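Local coordinates for protein cytosolic IMP-GMP specific 5'-nucleotidase (Legionella pneumophila subsp. pneumophila, PDB 4OHF) that probably hydrolyses the 5'-phosphate of IMP and GMP in the cytosol, as a magnesium-dependent nucleotidase of the haloacid dehalogenase (HAD) superfamily, at residues I20-D23 with T27-R30; F206-S211 with I298-D303. All coordinates share one frame; numbering follows the deposited sequence.

Contact 1 (I20-D23 with T27-R30); sequences IGLD and TLIR. With MG (magnesium ion), chain J.
Leu28 N donates a hydrogen bond to Asp23 O over 3.1 Å. It reaches back five residues, one more than in an alpha helix, and so closes the short helix 24-28 against the residue that precedes it. Asp23 occupies the N-cap of that helix.

The metal contact grows from the same residue. CG anti to the backbone N (chi1 164°) puts the carboxylate of Asp23 beside the carbonyl carbon, where it takes the magnesium ion with both oxygens, OD1 at 2.2 Å and OD2 at 2.5 Å. A water 2.1 Å from the magnesium ion fills a further position, and the backbone O of Asp25 and the carboxylate of Asp303 also bind the ion. Thr27 lies across the Asp23 side chain at about a right angle, its OG1 3.2 Å from Asp23 OD1. The hydrogen bond of this hydroxyl, however, goes to Asp303, so a small beta-branched alcohol suits the place, reaching a ligand of the ion while its methyl packs against the Asp23 carbonyl.

The apolar side is carried by two leucines. Leu22 CD1 meets Leu28 CD1 at 4.1 Å, the side chains crossing nearly perpendicularly, and Leu195 of helix 189-200 touches both. Branched aliphatic groups suit this buried face, which needs bulk without polarity.

The sequence Asp-Met-Asp-His-Thr, running from the N-cap through the short helix, is HAD motif I, the DxDxT signature of this superfamily, with the magnesium ion at the carboxyl edge of the sheet.

Contact 2 (F206-S211 with I298-D303); sequences FILTNS and ILYIGD. With MG (magnesium ion), chain J; PO4 (phosphate ion), chain H.
Tyr300 and Leu208 both carry CG anti to the backbone N (chi1 164° and -176°), which brings Leu208 CD2 and the Tyr300 ring together from two strands that are not neighbours. Leu208 CD2 comes to 4.0 Å from Tyr300 CE2, approaching the ring obliquely. Phe206 instead places CG between its backbone N and carbonyl carbon (chi1 68°), and its ring edge reaches Ile298 CG2, 4.1 Å from CE2 and near the ring plane. Gly21, on the strand running between them, has no side chain to obstruct the ring. The hydroxyl of Tyr300 adds a polar end, hydrogen-bonded to Tyr306 and Lys247.

Strands 204-208 and 298-302 flank strand 19-22 in the parallel core of the Rossmann-like HAD sheet, and the loops at their carboxyl ends correspond to HAD motif II, with Thr209, and motif IV, with Asp303. Thr209 OG1 donates to phosphate O3 at 2.7 Å and accepts from Ser211 N at 2.8 Å, forming an ST turn. The turn fixes the hydroxyl while Asn210 N binds phosphate O4 at 2.8 Å. This phosphate probably came from the crystallisation liquor, yet it is a ligand of the magnesium ion, its O2 lying 2.2 Å from the metal. Asp303, on the other loop, contributes OD1 as a single-oxygen ligand at 2.2 Å from the same ion.

Both contacts are buried in the core, with centres about 5 Å apart, and neither is touched by another protein chain. Contact 1 is local, folding strand 19-22 onto the helix that follows it; contact 2 joins segments 87 residues apart across that same central strand. Gly21 N to Leu299 O and Leu22 N to Phe206 O, probable hydrogen bonds, stitch the two together. Contact 1 combines a backbone bond across its segments with leucine packing, whereas contact 2 has only apolar contacts between its strands. The polar loops of both converge on one magnesium ion: 20-23 offers a two-oxygen ligand, 298-303 a one-oxygen ligand, and 206-211 helps to hold the phosphate.

Contact 1 (I20-D23 with T27-R30)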
loop_
_atom_site.group_PDB
_atom_site.type_symbol
_atom_site.label_atom_id
_atom_site.label_comp_id
_atom_site.label_asym_id
_atom_site.label_seq_id
_atom_site.Cartn_x
_atom_site.Cartn_y
_atom_site.Cartn_z
ATOM N N ILE B 20 17.826 14.844 27.673
ATOM C CA ILE B 20 18.146 15.351 26.351
ATOM C C ILE B 20 19.057 14.337 25.648
ATOM O O ILE B 20 20.197 14.120 26.058
ATOM C CB ILE B 20 18.862 16.704 26.415
ATOM C CG1 ILE B 20 17.892 17.784 26.874
ATOM C CG2 ILE B 20 19.382 17.067 25.057
ATOM C CD1 ILE B 20 18.550 19.114 27.111
ATOM N N GLY B 21 18.531 13.712 24.602
ATOM C CA GLY B 21 19.294 12.738 23.844
ATOM C C GLY B 21 20.011 13.421 22.701
ATOM O O GLY B 21 19.390 14.109 21.888
ATOM N N LEU B 22 21.325 13.233 22.639
ATOM C CA LEU B 22 22.117 13.865 21.593
ATOM C C LEU B 22 22.710 12.903 20.589
ATOM O O LEU B 22 23.312 11.897 20.952
ATOM C CB LEU B 22 23.269 14.678 22.199
ATOM C CG LEU B 22 22.930 15.801 23.182
ATOM C CD1 LEU B 22 24.221 16.364 23.797
ATOM C CD2 LEU B 22 22.144 16.887 22.465
ATOM N N ASP B 23 22.531 13.239 19.320
ATOM C CA ASP B 23 23.095 12.502 18.202
ATOM C C ASP B 23 24.574 12.891 18.304
ATOM O O ASP B 23 24.876 14.027 18.638
ATOM C CB ASP B 23 22.453 13.041 16.919
ATOM C CG ASP B 23 23.192 12.645 15.659
ATOM O OD1 ASP B 23 24.361 13.038 15.485
ATOM O OD2 ASP B 23 22.587 11.950 14.825
ATOM N N THR B 27 26.118 16.448 15.466
ATOM C CA THR B 27 25.247 17.191 16.368
ATOM C C THR B 27 26.106 17.603 17.556
ATOM O O THR B 27 26.494 18.765 17.661
ATOM C CB THR B 27 24.023 16.364 16.834
ATOM O OG1 THR B 27 23.202 16.053 15.706
ATOM C CG2 THR B 27 23.186 17.157 17.833
ATOM N N LEU B 28 26.424 16.653 18.431
ATOM C CA LEU B 28 27.262 16.929 19.603
ATOM C C LEU B 28 28.695 17.234 19.205
ATOM O O LEU B 28 29.336 18.094 19.802
ATOM C CB LEU B 28 27.273 15.739 20.562
ATOM C CG LEU B 28 28.277 15.782 21.717
ATOM C CD1 LEU B 28 28.047 17.002 22.611
ATOM C CD2 LEU B 28 28.129 14.504 22.517
ATOM N N ILE B 29 29.205 16.505 18.217
ATOM C CA ILE B 29 30.564 16.713 17.739
ATOM C C ILE B 29 30.535 17.311 16.334
ATOM O O ILE B 29 30.012 16.710 15.401
ATOM C CB ILE B 29 31.328 15.386 17.741
ATOM C CG1 ILE B 29 31.552 14.956 19.192
ATOM C CG2 ILE B 29 32.651 15.524 17.008
ATOM C CD1 ILE B 29 32.201 13.596 19.345
ATOM N N ARG B 30 31.096 18.502 16.180
ATOM C CA ARG B 30 31.081 19.162 14.873
ATOM C C ARG B 30 32.170 18.704 13.895
ATOM O O ARG B 30 33.308 18.426 14.277
ATOM C CB ARG B 30 31.142 20.684 15.059
ATOM C CG ARG B 30 29.892 21.418 14.583
ATOM C CD ARG B 30 29.315 22.343 15.633
ATOM N NE ARG B 30 30.255 23.379 16.066
ATOM C CZ ARG B 30 30.787 24.315 15.283
ATOM N NH1 ARG B 30 30.482 24.368 13.994
ATOM N NH2 ARG B 30 31.635 25.198 15.800
HETATM MG MG MG J . 24.468 12.722 13.309
HETATM O O HOH W 1 24.212 11.473 11.665
#

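Contact 2 (F206-S211 with I298-D303)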
loop_
_atom_site.group_PDB
_atom_site.type_symbol
_atom_site.label_atom_id
_atom_site.label_comp_id
_atom_site.label_asym_id
_atom_site.label_seq_id
_atom_site.Cartn_x
_atom_site.Cartn_y
_atom_site.Cartn_z
ATOM N N PHE B 206 22.154 12.271 27.390
ATOM C CA PHE B 206 22.622 10.990 26.881
ATOM C C PHE B 206 22.965 11.072 25.400
ATOM O O PHE B 206 22.418 11.899 24.665
ATOM C CB PHE B 206 21.586 9.872 27.155
ATOM C CG PHE B 206 20.295 9.987 26.371
ATOM C CD1 PHE B 206 20.133 9.312 25.151
ATOM C CD2 PHE B 206 19.202 10.681 26.897
ATOM C CE1 PHE B 206 18.896 9.319 24.477
ATOM C CE2 PHE B 206 17.960 10.695 26.230
ATOM C CZ PHE B 206 17.811 10.008 25.017
ATOM N N ILE B 207 23.893 10.223 24.973
ATOM C CA ILE B 207 24.309 10.160 23.589
ATOM C C ILE B 207 23.574 9.022 22.894
ATOM O O ILE B 207 23.396 7.946 23.466
ATOM C CB ILE B 207 25.825 9.917 23.489
ATOM C CG1 ILE B 207 26.568 11.141 24.020
ATOM C CG2 ILE B 207 26.231 9.635 22.037
ATOM C CD1 ILE B 207 28.055 10.994 24.008
ATOM N N LEU B 208 23.138 9.257 21.665
ATOM C CA LEU B 208 22.434 8.229 20.898
ATOM C C LEU B 208 23.041 8.306 19.495
ATOM O O LEU B 208 22.583 9.080 18.645
ATOM C CB LEU B 208 20.930 8.530 20.862
ATOM C CG LEU B 208 19.980 7.533 20.199
ATOM C CD1 LEU B 208 19.991 6.218 20.976
ATOM C CD2 LEU B 208 18.569 8.111 20.161
ATOM N N THR B 209 24.080 7.500 19.272
ATOM C CA THR B 209 24.801 7.494 18.003
ATOM C C THR B 209 24.716 6.204 17.203
ATOM O O THR B 209 24.511 5.125 17.745
ATOM C CB THR B 209 26.300 7.779 18.232
ATOM O OG1 THR B 209 27.015 7.574 17.016
ATOM C CG2 THR B 209 26.880 6.838 19.288
ATOM N N ASN B 210 24.901 6.308 15.901
ATOM C CA ASN B 210 24.879 5.121 15.060
ATOM C C ASN B 210 26.304 4.552 14.924
ATOM O O ASN B 210 26.496 3.503 14.325
ATOM C CB ASN B 210 24.295 5.459 13.683
ATOM C CG ASN B 210 22.796 5.225 13.606
ATOM O OD1 ASN B 210 22.111 5.132 14.623
ATOM N ND2 ASN B 210 22.278 5.135 12.396
ATOM N N SER B 211 27.292 5.252 15.484
ATOM C CA SER B 211 28.694 4.824 15.436
ATOM C C SER B 211 28.914 3.831 16.548
ATOM O O SER B 211 28.190 3.851 17.545
ATOM C CB SER B 211 29.638 6.008 15.660
ATOM O OG SER B 211 29.497 6.975 14.634
ATOM N N ILE B 298 11.421 13.790 27.092
ATOM C CA ILE B 298 12.709 13.541 26.449
ATOM C C ILE B 298 12.831 14.364 25.159
ATOM O O ILE B 298 11.911 14.401 24.343
ATOM C CB ILE B 298 12.876 12.041 26.056
ATOM C CG1 ILE B 298 12.925 11.169 27.305
ATOM C CG2 ILE B 298 14.140 11.849 25.248
ATOM C CD1 ILE B 298 12.854 9.705 27.010
ATOM N N LEU B 299 13.968 15.027 24.994
ATOM C CA LEU B 299 14.231 15.788 23.788
ATOM C C LEU B 299 15.431 15.162 23.077
ATOM O O LEU B 299 16.514 15.036 23.656
ATOM C CB LEU B 299 14.551 17.254 24.107
ATOM C CG LEU B 299 15.057 18.025 22.877
ATOM C CD1 LEU B 299 14.031 17.971 21.752
ATOM C CD2 LEU B 299 15.353 19.445 23.268
ATOM N N TYR B 300 15.224 14.749 21.832
ATOM C CA TYR B 300 16.295 14.186 21.038
ATOM C C TYR B 300 16.693 15.233 19.996
ATOM O O TYR B 300 15.834 15.828 19.343
ATOM C CB TYR B 300 15.841 12.902 20.343
ATOM C CG TYR B 300 16.756 12.483 19.209
ATOM C CD1 TYR B 300 16.371 12.647 17.880
ATOM C CD2 TYR B 300 18.025 11.978 19.466
ATOM C CE1 TYR B 300 17.236 12.318 16.832
ATOM C CE2 TYR B 300 18.897 11.650 18.435
ATOM C CZ TYR B 300 18.504 11.821 17.117
ATOM O OH TYR B 300 19.389 11.518 16.098
ATOM N N ILE B 301 17.993 15.468 19.861
ATOM C CA ILE B 301 18.483 16.436 18.896
ATOM C C ILE B 301 19.374 15.765 17.871
ATOM O O ILE B 301 20.383 15.146 18.234
ATOM C CB ILE B 301 19.294 17.556 19.571
ATOM C CG1 ILE B 301 18.471 18.172 20.704
ATOM C CG2 ILE B 301 19.653 18.622 18.534
ATOM C CD1 ILE B 301 19.198 19.206 21.514
ATOM N N GLY B 302 18.995 15.889 16.598
ATOM C CA GLY B 302 19.759 15.301 15.507
ATOM C C GLY B 302 20.207 16.346 14.491
ATOM O O GLY B 302 19.967 17.549 14.679
ATOM N N ASP B 303 20.850 15.898 13.413
ATOM C CA ASP B 303 21.329 16.806 12.376
ATOM C C ASP B 303 20.672 16.584 11.022
ATOM O O ASP B 303 20.784 17.420 10.136
ATOM C CB ASP B 303 22.844 16.694 12.225
ATOM C CG ASP B 303 23.321 15.265 12.250
ATOM O OD1 ASP B 303 23.599 14.753 13.346
ATOM O OD2 ASP B 303 23.403 14.641 11.183
HETATM MG MG MG J . 24.468 12.722 13.309
HETATM P P PO4 H . 25.528 9.546 14.672
HETATM O O1 PO4 H . 26.431 8.657 13.893
HETATM O O2 PO4 H . 25.223 10.764 13.894
HETATM O O3 PO4 H . 26.192 9.931 15.948
HETATM O O4 PO4 H . 24.259 8.830 14.954
HETATM O O HOH W 1 24.212 11.473 11.665
#